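Local atomic coordinates of LamCAT (Aquimarina, PDB entry 6JH5), a protein that probably hydrolyses the beta-1,3-glucan laminarin as a family 16 glycoside hydrolase, and carries a bound calcium ion. Residues Trp8-Glu11 with Ile16-Asp19; Arg75-Tyr80 with Leu102-Ser107; Ile87-Pro90 with Trp96-Phe99; Ile133-Gln136 with Tyr142-Tyr145; Met203-Asn208 with Asn217-Arg222. All blocks are in the same frame, centred on the assembly; numbering follows the deposited sequence.

The contacts are spread over a two-layered beta sandwich. Contact 3 lies nearest the middle, its centre about 8 Å from that of the chain, and contact 5 is a neighbour with centres about 10 Å apart; the backbones of Trp-96 and Ala-204 bond directly and Pro-90 packs on Met-203. Contacts 1 and 2, centres about 16 Å apart, are tied by the salt bridge from Asp-19 to Arg-75. Contact 1 also supplies a calcium ligand, Glu-11; the ion is about 11 Å from the side chain of Ile-87 in contact 3. Contact 4, centred about 29 Å from contact 1, pairs with strand 116-118 of the probable catalytic motif; Trp-96 of contact 3 bonds to its Glu-121.

Contact 1 (Trp8-Glu11 with Ile16-Asp19). With CA (calcium ion), chain B.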
# COMPACT_ATOMS: atom_id res chain seq x y z
N TRP A 8 -2.88 10.90 13.55
CA TRP A 8 -4.07 10.36 12.86
C TRP A 8 -4.13 8.84 13.03
O TRP A 8 -3.11 8.26 13.17
CB TRP A 8 -4.09 10.78 11.37
CG TRP A 8 -5.25 10.25 10.58
CD1 TRP A 8 -6.50 10.78 10.49
CD2 TRP A 8 -5.31 9.00 9.87
NE1 TRP A 8 -7.31 9.98 9.75
CE2 TRP A 8 -6.61 8.88 9.34
CE3 TRP A 8 -4.39 8.00 9.59
CZ2 TRP A 8 -7.01 7.80 8.57
CZ3 TRP A 8 -4.78 6.93 8.82
CH2 TRP A 8 -6.07 6.84 8.32
N GLN A 9 -5.33 8.30 13.02
CA GLN A 9 -5.47 6.84 13.04
C GLN A 9 -6.82 6.42 12.51
O GLN A 9 -7.72 7.20 12.48
CB GLN A 9 -5.37 6.32 14.47
CG GLN A 9 -6.55 6.77 15.31
CD GLN A 9 -6.32 6.78 16.80
OE1 GLN A 9 -6.60 7.76 17.47
NE2 GLN A 9 -5.86 5.68 17.32
N ASP A 10 -6.87 5.18 12.04
CA ASP A 10 -8.16 4.48 11.86
C ASP A 10 -7.99 3.14 12.55
O ASP A 10 -7.20 2.38 12.12
CB ASP A 10 -8.64 4.33 10.42
CG ASP A 10 -10.14 4.05 10.36
OD1 ASP A 10 -10.67 3.63 11.36
OD2 ASP A 10 -10.71 4.26 9.32
N GLU A 11 -8.69 2.96 13.66
CA GLU A 11 -8.65 1.71 14.44
C GLU A 11 -9.73 0.75 13.97
O GLU A 11 -9.77 -0.32 14.49
CB GLU A 11 -8.84 2.01 15.93
CG GLU A 11 -7.80 2.95 16.47
CD GLU A 11 -6.40 2.39 16.52
OE1 GLU A 11 -6.26 1.22 16.85
OE2 GLU A 11 -5.50 3.13 16.23
N ILE A 16 -15.58 1.96 8.98
CA ILE A 16 -14.47 2.58 8.24
C ILE A 16 -14.67 4.08 8.35
O ILE A 16 -15.74 4.54 8.09
CB ILE A 16 -14.51 2.09 6.79
CG1 ILE A 16 -14.32 0.57 6.75
CG2 ILE A 16 -13.46 2.82 5.98
CD1 ILE A 16 -14.41 -0.03 5.41
N SER A 17 -13.63 4.79 8.72
CA SER A 17 -13.84 6.24 8.87
C SER A 17 -14.09 6.89 7.52
O SER A 17 -13.69 6.40 6.51
CB SER A 17 -12.70 6.86 9.55
OG SER A 17 -11.63 6.98 8.67
N SER A 18 -14.58 8.11 7.58
CA SER A 18 -14.89 8.91 6.38
C SER A 18 -13.61 9.51 5.80
O SER A 18 -13.66 10.15 4.78
CB SER A 18 -15.88 9.96 6.72
OG SER A 18 -15.26 10.95 7.48
N ASP A 19 -12.47 9.18 6.40
CA ASP A 19 -11.15 9.63 5.87
C ASP A 19 -10.77 8.78 4.66
O ASP A 19 -9.83 9.09 4.04
CB ASP A 19 -10.08 9.65 6.96
CG ASP A 19 -10.41 10.60 8.10
OD1 ASP A 19 -11.07 11.56 7.84
OD2 ASP A 19 -10.03 10.32 9.22
CA CA B . -8.73 -2.40 15.43
O HOH W 1 -10.02 7.83 10.99
O HOH W 2 -7.22 -1.03 17.20
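Asp-10 and Trp-8, two side chains on the same side of strand 5-10, each hold one end of the loop segment 16-19. CG of Asp-10 stands anti to the backbone N (chi1 -160°), which points the carboxylate across to Ser-17. OD2 of Asp-10 takes two bonds from Ser-17: the backbone N, 3.0 Å from OD2, comes in on the syn side, whereas OG, 2.9 Å from the same oxygen, sits well above the carboxylate plane. Farther along, NE1 of Trp-8 donates to OD2 of Asp-19 over 2.8 Å in a nearly straight bond (174°) lying in the plane of the indole; the carboxylate is turned 51° from the ring, and its OD2 is met from above the carboxylate plane. Asp-19 is placed by an ST turn, in which OG of Ser-17 accepts from the backbone N of Asp-19 at 3.3 Å. The loop is thereby folded back against the strand it has just left, its direction nearly reversed. Asp-10 holds more than this segment, since OD2 also receives Trp-20 NE1 and OD1 receives Phe-12 N. Putting an alanine here would probably leave Ser-17 N, Ser-17 OG and Trp-20 NE1 without their common acceptor and free the loop to shift. One water bridges the two segments, donating to Gln-9 O (2.8 Å) and to Asp-19 OD2. Outside this shell, Asp-19 OD1 forms a salt bridge with Arg-75. At the end of the strand Glu-11 turns to the metal: its backbone O binds the calcium ion at 2.5 Å, alongside Gly-49 and Asp-226.

Contact 2 (Arg75-Tyr80 with Leu102-Ser107)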
# COMPACT_ATOMS: atom_id res chain seq x y z
N ARG A 75 -8.58 13.69 1.78
CA ARG A 75 -9.08 13.73 3.17
C ARG A 75 -7.92 13.97 4.14
O ARG A 75 -8.01 14.84 4.94
CB ARG A 75 -9.77 12.40 3.49
CG ARG A 75 -11.00 12.08 2.64
CD ARG A 75 -12.24 12.95 2.93
NE ARG A 75 -12.56 12.88 4.35
CZ ARG A 75 -12.35 13.83 5.24
NH1 ARG A 75 -12.02 15.05 4.86
NH2 ARG A 75 -12.57 13.57 6.50
N LYS A 76 -6.89 13.12 4.06
CA LYS A 76 -5.74 13.22 4.99
C LYS A 76 -4.41 12.96 4.27
O LYS A 76 -4.34 12.03 3.50
CB LYS A 76 -5.88 12.20 6.12
CG LYS A 76 -7.13 12.34 6.96
CD LYS A 76 -7.12 13.56 7.88
CE LYS A 76 -8.44 13.71 8.60
NZ LYS A 76 -8.56 14.99 9.33
N SER A 77 -3.44 13.83 4.51
CA SER A 77 -2.09 13.65 3.93
C SER A 77 -1.06 14.27 4.86
O SER A 77 -1.41 15.03 5.72
CB SER A 77 -1.96 14.15 2.55
OG SER A 77 -2.06 15.53 2.55
N TRP A 78 0.16 13.77 4.75
CA TRP A 78 1.25 14.14 5.68
C TRP A 78 2.58 14.33 4.96
O TRP A 78 2.85 13.64 4.03
CB TRP A 78 1.41 13.03 6.71
CG TRP A 78 0.15 12.68 7.43
CD1 TRP A 78 -0.30 13.20 8.61
CD2 TRP A 78 -0.83 11.72 7.02
NE1 TRP A 78 -1.49 12.64 8.95
CE2 TRP A 78 -1.85 11.74 7.99
CE3 TRP A 78 -0.95 10.87 5.93
CZ2 TRP A 78 -2.96 10.93 7.90
CZ3 TRP A 78 -2.06 10.08 5.84
CH2 TRP A 78 -3.04 10.10 6.81
N LYS A 79 3.38 15.25 5.48
CA LYS A 79 4.77 15.44 5.02
C LYS A 79 5.64 15.08 6.21
O LYS A 79 5.60 15.80 7.17
CB LYS A 79 5.03 16.89 4.64
CG LYS A 79 6.46 17.13 4.18
CD LYS A 79 6.61 18.56 3.79
CE LYS A 79 8.02 19.07 3.77
NZ LYS A 79 8.06 20.43 3.19
N TYR A 80 6.25 13.90 6.12
CA TYR A 80 7.16 13.25 7.10
C TYR A 80 6.32 12.57 8.19
O TYR A 80 5.20 12.96 8.42
CB TYR A 80 8.14 14.26 7.71
CG TYR A 80 8.93 15.03 6.69
CD1 TYR A 80 9.40 14.44 5.55
CD2 TYR A 80 9.20 16.37 6.88
CE1 TYR A 80 10.12 15.15 4.61
CE2 TYR A 80 9.93 17.09 5.96
CZ TYR A 80 10.38 16.49 4.81
OH TYR A 80 11.07 17.21 3.91
N LEU A 102 1.12 7.76 -1.90
CA LEU A 102 1.36 8.51 -3.15
C LEU A 102 1.41 10.00 -2.83
O LEU A 102 0.73 10.41 -1.95
CB LEU A 102 0.22 8.28 -4.16
CG LEU A 102 0.26 6.95 -4.90
CD1 LEU A 102 -1.06 6.73 -5.62
CD2 LEU A 102 1.42 6.88 -5.87
N GLY A 103 2.18 10.72 -3.61
CA GLY A 103 2.20 12.16 -3.37
C GLY A 103 0.84 12.76 -3.68
O GLY A 103 0.28 12.45 -4.69
N ASP A 104 0.44 13.76 -2.91
CA ASP A 104 -0.83 14.48 -3.10
C ASP A 104 -0.83 15.16 -4.47
O ASP A 104 -1.88 15.35 -5.03
CB ASP A 104 -0.96 15.65 -2.13
CG ASP A 104 -1.65 15.32 -0.83
OD1 ASP A 104 -2.09 14.18 -0.67
OD2 ASP A 104 -1.71 16.21 0.00
N ASN A 105 0.34 15.40 -5.04
CA ASN A 105 0.41 16.16 -6.31
C ASN A 105 0.32 15.25 -7.53
O ASN A 105 0.50 15.72 -8.64
CB ASN A 105 1.59 17.13 -6.37
CG ASN A 105 2.90 16.40 -6.44
OD1 ASN A 105 2.94 15.21 -6.29
ND2 ASN A 105 3.96 17.14 -6.67
N ILE A 106 -0.15 14.03 -7.35
CA ILE A 106 -0.35 13.11 -8.51
C ILE A 106 -1.36 13.75 -9.47
O ILE A 106 -1.26 13.56 -10.63
CB ILE A 106 -0.82 11.71 -8.06
CG1 ILE A 106 -0.91 10.77 -9.26
CG2 ILE A 106 -2.12 11.73 -7.29
CD1 ILE A 106 -1.10 9.34 -8.85
N SER A 107 -2.29 14.50 -8.93
CA SER A 107 -3.34 15.16 -9.75
C SER A 107 -2.72 16.21 -10.69
O SER A 107 -3.37 16.55 -11.67
CB SER A 107 -4.45 15.69 -8.89
OG SER A 107 -3.99 16.57 -7.90
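Ser-77 meets Asp-104 through its whole short side chain. CB comes first, lying against the carboxylate with both oxygens close: OD1 of Asp-104 is 3.2 Å and OD2 3.3 Å from CB of Ser-77. One atom farther out, OG donates to OD2 of Asp-104 across 2.7 Å, on the syn side and 18° from the carboxylate plane. OD1 is a poorer target for the hydroxyl, as its angle does not suit a bond. What brings OG there is a first torsion of 68°, which sets it between the backbone N and the carbonyl carbon. The contact ties the loop between strands 63-71 and 81-88 to the end of strand 95-103, where a type I beta turn from Gly-103 to Ile-106 leads into the short helix 106-109. That turn is closed by Ile-106 N on Gly-103 O at 3.1 Å. Asp-104 is steadied from a third piece of chain, with its backbone bonded to Asn-196 and its side chain on Phe-198; Asn-196 OD1 also has a weak hydrogen bond with the Ser-77 hydroxyl. Trp-78, in the same loop, meets the ring of Trp-8 of contact 1.

Contact 3 (Ile87-Pro90 with Trp96-Phe99)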
# COMPACT_ATOMS: atom_id res chain seq x y z
N ILE A 87 -1.17 -5.67 9.87
CA ILE A 87 -1.87 -6.37 8.77
C ILE A 87 -1.58 -7.87 8.77
O ILE A 87 -0.47 -8.22 9.02
CB ILE A 87 -1.33 -5.79 7.45
CG1 ILE A 87 -1.48 -4.27 7.42
CG2 ILE A 87 -2.00 -6.43 6.24
CD1 ILE A 87 -0.93 -3.66 6.14
N ALA A 88 -2.62 -8.63 8.48
CA ALA A 88 -2.56 -10.08 8.24
C ALA A 88 -3.08 -10.23 6.81
O ALA A 88 -4.08 -9.71 6.51
CB ALA A 88 -3.40 -10.85 9.24
N MET A 89 -2.32 -10.91 5.96
CA MET A 89 -2.76 -10.96 4.56
C MET A 89 -2.75 -12.39 4.04
O MET A 89 -2.04 -13.19 4.55
CB MET A 89 -1.84 -10.10 3.69
CG MET A 89 -0.45 -10.67 3.52
SD MET A 89 0.71 -9.37 3.00
CE MET A 89 1.15 -8.63 4.57
N PRO A 90 -3.51 -12.69 2.98
CA PRO A 90 -3.51 -14.03 2.42
C PRO A 90 -2.20 -14.28 1.65
O PRO A 90 -1.52 -13.39 1.31
CB PRO A 90 -4.66 -14.06 1.42
CG PRO A 90 -5.25 -12.70 1.42
CD PRO A 90 -4.37 -11.78 2.25
N TRP A 96 -1.84 -9.87 -4.52
CA TRP A 96 -0.95 -8.68 -4.48
C TRP A 96 -1.46 -7.64 -3.47
O TRP A 96 -1.97 -6.63 -3.88
CB TRP A 96 -0.79 -8.13 -5.88
CG TRP A 96 0.30 -7.13 -6.06
CD1 TRP A 96 1.21 -6.68 -5.15
CD2 TRP A 96 0.58 -6.45 -7.28
NE1 TRP A 96 2.04 -5.76 -5.74
CE2 TRP A 96 1.67 -5.61 -7.04
CE3 TRP A 96 -0.02 -6.47 -8.55
CZ2 TRP A 96 2.20 -4.79 -8.03
CZ3 TRP A 96 0.53 -5.67 -9.52
CH2 TRP A 96 1.61 -4.84 -9.26
N PRO A 97 -1.37 -7.92 -2.16
CA PRO A 97 -1.74 -6.96 -1.13
C PRO A 97 -0.69 -5.84 -1.00
O PRO A 97 0.44 -6.05 -1.23
CB PRO A 97 -1.86 -7.79 0.16
CG PRO A 97 -1.28 -9.14 -0.15
CD PRO A 97 -0.96 -9.21 -1.62
N ALA A 98 -1.17 -4.66 -0.59
CA ALA A 98 -0.26 -3.51 -0.43
C ALA A 98 -0.79 -2.48 0.57
O ALA A 98 -1.98 -2.29 0.69
CB ALA A 98 -0.02 -2.87 -1.77
N PHE A 99 0.16 -1.83 1.22
CA PHE A 99 -0.02 -0.67 2.12
C PHE A 99 1.01 0.34 1.61
O PHE A 99 2.17 0.05 1.63
CB PHE A 99 0.19 -1.13 3.56
CG PHE A 99 0.31 -0.06 4.61
CD1 PHE A 99 -0.54 1.02 4.64
CD2 PHE A 99 1.28 -0.16 5.58
CE1 PHE A 99 -0.42 1.98 5.62
CE2 PHE A 99 1.41 0.82 6.55
CZ PHE A 99 0.55 1.87 6.58
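Ile-87 and Phe-99 cross obliquely, and two residues farther along Met-89 and Pro-97 meet at about a right angle, so two apolar pairs join segments that run nearly antiparallel (167°). In the first pair the CD1 methyl does the touching, 3.8 Å from CB of Phe-99 and 4.1 Å from its CG; it rests where the ring joins its stem. CG1 of Ile-87 stands anti to the carbonyl carbon (chi1 -55°) and the chain then runs straight on (chi2 178°), which carries CD1 outward to Phe-99. In the second pair the sulfur touches the CG corner of the pyrrolidine: SD of Met-89 is 3.7 Å from CG of Pro-97, and CB of Met-89 follows at 4.0 Å from that same CG. The backbones stay apart, with CA atoms 9.0 Å from each other at Ile-87 and Phe-99, a spacing filled by side chains. This is the interior of the beta sandwich of family 16 glycoside hydrolases: strand 81-88 pairs with 158-164 and 221-232 in one layer, strand 95-103 with 197-205 in the other, and the chain passes between the layers within a few residues. Met-223 of strand 221-232 packs on both Ile-87 and Pro-97, while Phe-99 continues onto Val-228. Trp-96 has its CB directed away from segment 87-90, and its NE1 bonds to Glu-121, which belongs to the Glu-Ile-Asp-Ile-Met-Glu sequence that in this family probably carries the catalytic residues.

Contact 4 (Ile133-Gln136 with Tyr142-Tyr145)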
# COMPACT_ATOMS: atom_id res chain seq x y z
N ILE A 133 10.55 2.65 -3.02
CA ILE A 133 10.16 4.01 -3.47
C ILE A 133 10.24 4.03 -5.01
O ILE A 133 11.10 3.41 -5.57
CB ILE A 133 10.99 5.17 -2.88
CG1 ILE A 133 12.49 4.88 -2.82
CG2 ILE A 133 10.40 5.64 -1.55
CD1 ILE A 133 13.31 6.08 -2.46
N HIS A 134 9.28 4.72 -5.60
CA HIS A 134 9.24 4.98 -7.06
C HIS A 134 9.14 6.49 -7.25
O HIS A 134 8.43 7.10 -6.52
CB HIS A 134 8.04 4.34 -7.76
CG HIS A 134 7.83 2.90 -7.48
ND1 HIS A 134 8.13 1.93 -8.39
CD2 HIS A 134 7.29 2.27 -6.42
CE1 HIS A 134 7.82 0.76 -7.88
NE2 HIS A 134 7.30 0.95 -6.68
N TRP A 135 9.84 6.99 -8.26
CA TRP A 135 9.83 8.44 -8.53
C TRP A 135 10.36 8.70 -9.94
O TRP A 135 10.67 7.78 -10.64
CB TRP A 135 10.59 9.22 -7.45
CG TRP A 135 12.09 9.12 -7.47
CD1 TRP A 135 12.96 10.08 -7.86
CD2 TRP A 135 12.89 8.03 -6.99
NE1 TRP A 135 14.24 9.65 -7.70
CE2 TRP A 135 14.23 8.40 -7.17
CE3 TRP A 135 12.60 6.77 -6.45
CZ2 TRP A 135 15.28 7.57 -6.82
CZ3 TRP A 135 13.64 5.94 -6.14
CH2 TRP A 135 14.97 6.33 -6.32
N GLN A 136 10.38 9.97 -10.31
CA GLN A 136 10.99 10.37 -11.59
C GLN A 136 12.19 11.20 -11.20
O GLN A 136 12.01 12.17 -10.55
CB GLN A 136 10.00 11.17 -12.42
CG GLN A 136 10.44 11.36 -13.86
CD GLN A 136 9.35 12.14 -14.56
OE1 GLN A 136 9.37 13.37 -14.56
NE2 GLN A 136 8.37 11.44 -15.07
N TYR A 142 12.30 7.13 -14.95
CA TYR A 142 11.60 6.41 -13.88
C TYR A 142 12.66 5.72 -13.02
O TYR A 142 13.53 5.07 -13.54
CB TYR A 142 10.61 5.43 -14.49
CG TYR A 142 10.10 4.40 -13.52
CD1 TYR A 142 9.49 4.77 -12.35
CD2 TYR A 142 10.28 3.07 -13.76
CE1 TYR A 142 9.04 3.83 -11.45
CE2 TYR A 142 9.84 2.11 -12.87
CZ TYR A 142 9.21 2.48 -11.71
OH TYR A 142 8.79 1.52 -10.85
N ALA A 143 12.56 5.91 -11.72
CA ALA A 143 13.54 5.32 -10.79
C ALA A 143 12.83 4.53 -9.71
O ALA A 143 11.76 4.88 -9.37
CB ALA A 143 14.33 6.44 -10.17
N ASN A 144 13.43 3.45 -9.27
CA ASN A 144 12.89 2.75 -8.09
C ASN A 144 14.03 2.19 -7.23
O ASN A 144 15.11 2.01 -7.73
CB ASN A 144 11.75 1.81 -8.42
CG ASN A 144 12.22 0.63 -9.21
OD1 ASN A 144 13.17 -0.02 -8.85
ND2 ASN A 144 11.53 0.35 -10.29
N TYR A 145 13.75 2.03 -5.96
CA TYR A 145 14.76 1.52 -5.02
C TYR A 145 14.02 0.66 -4.00
O TYR A 145 13.23 1.19 -3.29
CB TYR A 145 15.53 2.69 -4.42
CG TYR A 145 16.72 2.31 -3.59
CD1 TYR A 145 17.75 1.57 -4.13
CD2 TYR A 145 16.82 2.72 -2.29
CE1 TYR A 145 18.86 1.26 -3.37
CE2 TYR A 145 17.92 2.42 -1.51
CZ TYR A 145 18.95 1.67 -2.06
OH TYR A 145 20.04 1.37 -1.31
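The indole of Trp-135 has Ala-143 over one face, its CB methyl 3.6 Å from the centroid of the six-membered ring and 13° off the normal, a well-centred CH-pi contact. At the rim of the same ring, near its plane, lies the backbone N of Tyr-145, whose CB is 4.1 Å from CZ3 of Trp-135. A first torsion of 73° sets CG of Trp-135 between its backbone N and carbonyl carbon, folding the indole over the neighbouring strand. On the other side of the sheet His-134 and Tyr-142 meet rim to rim with their planes almost coplanar, 7° apart, neither ring over the other. They are linked by a hydrogen bond of 2.6 Å between ND1 of His-134 and OH of Tyr-142, in which either may donate. That hydroxyl also accepts from ND2 of Asn-144 at 3.0 Å, so two side chains fix its place. The segments belong to the antiparallel hairpin of strands 128-136 and 142-150. Ile-133 with Tyr-145 and Trp-135 with Ala-143 are the hydrogen-bonded pairs of these two segments, and Ala-143 N reaches Trp-135 O over 2.9 Å. Between them stands the non-hydrogen-bonded pair His-134 and Asn-144, with CA atoms 4.4 Å apart. His-134 faces strand 116-118, which begins the motif holding the probable catalytic carboxylates of family 16 enzymes; its side chain touches Glu-116, and its NE2 has a weak hydrogen bond with Asp-118. The indole NE1 of Trp-135 donates to Asn-188 O, and Ile-133 packs on Ala-181.

Contact 5 (Met203-Asn208 with Asn217-Arg222); sequences MAIGGN and NAFPAR
Phe-219 enters the contact with the far edge of its ring, where CE2 and CZ meet the side chain of Ile-205. CD1 of Ile-205 lies near the ring plane, 3.8 Å from both CE2 and CZ of Phe-219, and the CG2 branch adds a contact to CZ at 4.0 Å; the two side chains come from opposite directions. The ring is also flanked by Tyr-65 and, edge-to-face, by Phe-92. With an alanine in place of Ile-205, the CE2-CZ edge of Phe-219 is likely to lose the aliphatic branches it rests on, opening a gap there and leaving the ring less firmly held. After Phe-219 a cis peptide leads into Pro-220, and the chain then enters strand 221-232. Ala-221 is met by the methyl of Met-203: CE is 3.6 Å from the backbone O of Ala-221 and 4.4 Å from its CB. The methionine leaves its backbone with CG anti to N (176°) and bends only at the last torsion, 59°, which turns CE onto that residue. Arg-222 directs its CB away, and its guanidinium forms a salt bridge with Glu-47. Met-203 and Ile-205 both pack on Ala-55 as well, whose backbone bonds to Ala-221. Met-203 closes on the start of strand 221-232 and Ile-205 on the loop leading into it, as expected at the edge of the core of a family 16 beta sandwich.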
# COMPACT_ATOMS: atom_id res chain seq x y z
N MET A 203 -5.90 -4.85 -2.23
CA MET A 203 -5.41 -6.19 -2.59
C MET A 203 -5.72 -6.38 -4.07
O MET A 203 -6.88 -6.45 -4.43
CB MET A 203 -6.03 -7.31 -1.75
CG MET A 203 -5.57 -8.69 -2.21
SD MET A 203 -5.67 -9.88 -0.84
CE MET A 203 -7.41 -9.81 -0.43
N ALA A 204 -4.68 -6.40 -4.89
CA ALA A 204 -4.89 -6.64 -6.33
C ALA A 204 -4.79 -8.14 -6.61
O ALA A 204 -4.23 -8.84 -5.81
CB ALA A 204 -3.87 -5.89 -7.15
N ILE A 205 -5.38 -8.57 -7.72
CA ILE A 205 -5.30 -9.98 -8.16
C ILE A 205 -4.68 -9.99 -9.54
O ILE A 205 -5.21 -9.40 -10.43
CB ILE A 205 -6.69 -10.61 -8.21
CG1 ILE A 205 -7.41 -10.59 -6.86
CG2 ILE A 205 -6.60 -12.01 -8.79
CD1 ILE A 205 -6.68 -11.32 -5.78
N GLY A 206 -3.48 -10.55 -9.66
CA GLY A 206 -2.81 -10.57 -10.97
C GLY A 206 -2.09 -9.29 -11.28
O GLY A 206 -2.27 -8.33 -10.59
N GLY A 207 -1.29 -9.32 -12.33
CA GLY A 207 -0.58 -8.11 -12.71
C GLY A 207 0.82 -8.43 -13.15
O GLY A 207 1.25 -9.53 -12.99
N ASN A 208 1.54 -7.42 -13.59
CA ASN A 208 2.88 -7.68 -14.14
C ASN A 208 3.80 -8.31 -13.09
O ASN A 208 4.48 -9.23 -13.42
CB ASN A 208 3.47 -6.41 -14.74
CG ASN A 208 2.65 -5.89 -15.90
OD1 ASN A 208 2.08 -6.65 -16.66
ND2 ASN A 208 2.61 -4.58 -16.04
N ASN A 217 -8.71 -21.36 -6.11
CA ASN A 217 -9.22 -22.06 -4.92
C ASN A 217 -8.86 -21.28 -3.66
O ASN A 217 -9.10 -21.77 -2.59
CB ASN A 217 -8.72 -23.50 -4.85
CG ASN A 217 -9.42 -24.40 -5.83
OD1 ASN A 217 -8.79 -25.11 -6.60
ND2 ASN A 217 -10.72 -24.36 -5.84
N ALA A 218 -8.30 -20.09 -3.83
CA ALA A 218 -7.95 -19.24 -2.68
C ALA A 218 -9.03 -18.17 -2.44
O ALA A 218 -8.84 -17.34 -1.59
CB ALA A 218 -6.61 -18.61 -2.92
N PHE A 219 -10.14 -18.25 -3.16
CA PHE A 219 -11.23 -17.24 -3.04
C PHE A 219 -12.40 -17.82 -2.26
O PHE A 219 -12.73 -18.94 -2.49
CB PHE A 219 -11.64 -16.74 -4.42
CG PHE A 219 -10.53 -16.00 -5.12
CD1 PHE A 219 -9.63 -16.67 -5.92
CD2 PHE A 219 -10.38 -14.65 -4.95
CE1 PHE A 219 -8.59 -15.99 -6.53
CE2 PHE A 219 -9.35 -13.97 -5.57
CZ PHE A 219 -8.46 -14.64 -6.37
N PRO A 220 -13.05 -17.06 -1.36
CA PRO A 220 -12.68 -15.68 -1.04
C PRO A 220 -11.42 -15.53 -0.16
O PRO A 220 -11.17 -16.34 0.65
CB PRO A 220 -13.93 -15.16 -0.31
CG PRO A 220 -14.44 -16.39 0.38
CD PRO A 220 -14.25 -17.48 -0.66
N ALA A 221 -10.70 -14.43 -0.36
CA ALA A 221 -9.44 -14.21 0.38
C ALA A 221 -9.57 -12.92 1.19
O ALA A 221 -10.02 -11.96 0.66
CB ALA A 221 -8.32 -14.13 -0.61
N ARG A 222 -9.09 -12.96 2.42
CA ARG A 222 -9.25 -11.80 3.33
C ARG A 222 -7.93 -11.16 3.73
O ARG A 222 -7.07 -11.83 4.23
CB ARG A 222 -9.99 -12.26 4.59
CG ARG A 222 -11.45 -12.58 4.33
CD ARG A 222 -12.05 -13.48 5.38
NE ARG A 222 -11.90 -13.06 6.74
CZ ARG A 222 -12.83 -12.42 7.42
NH1 ARG A 222 -13.94 -12.08 6.82
NH2 ARG A 222 -12.63 -12.12 8.67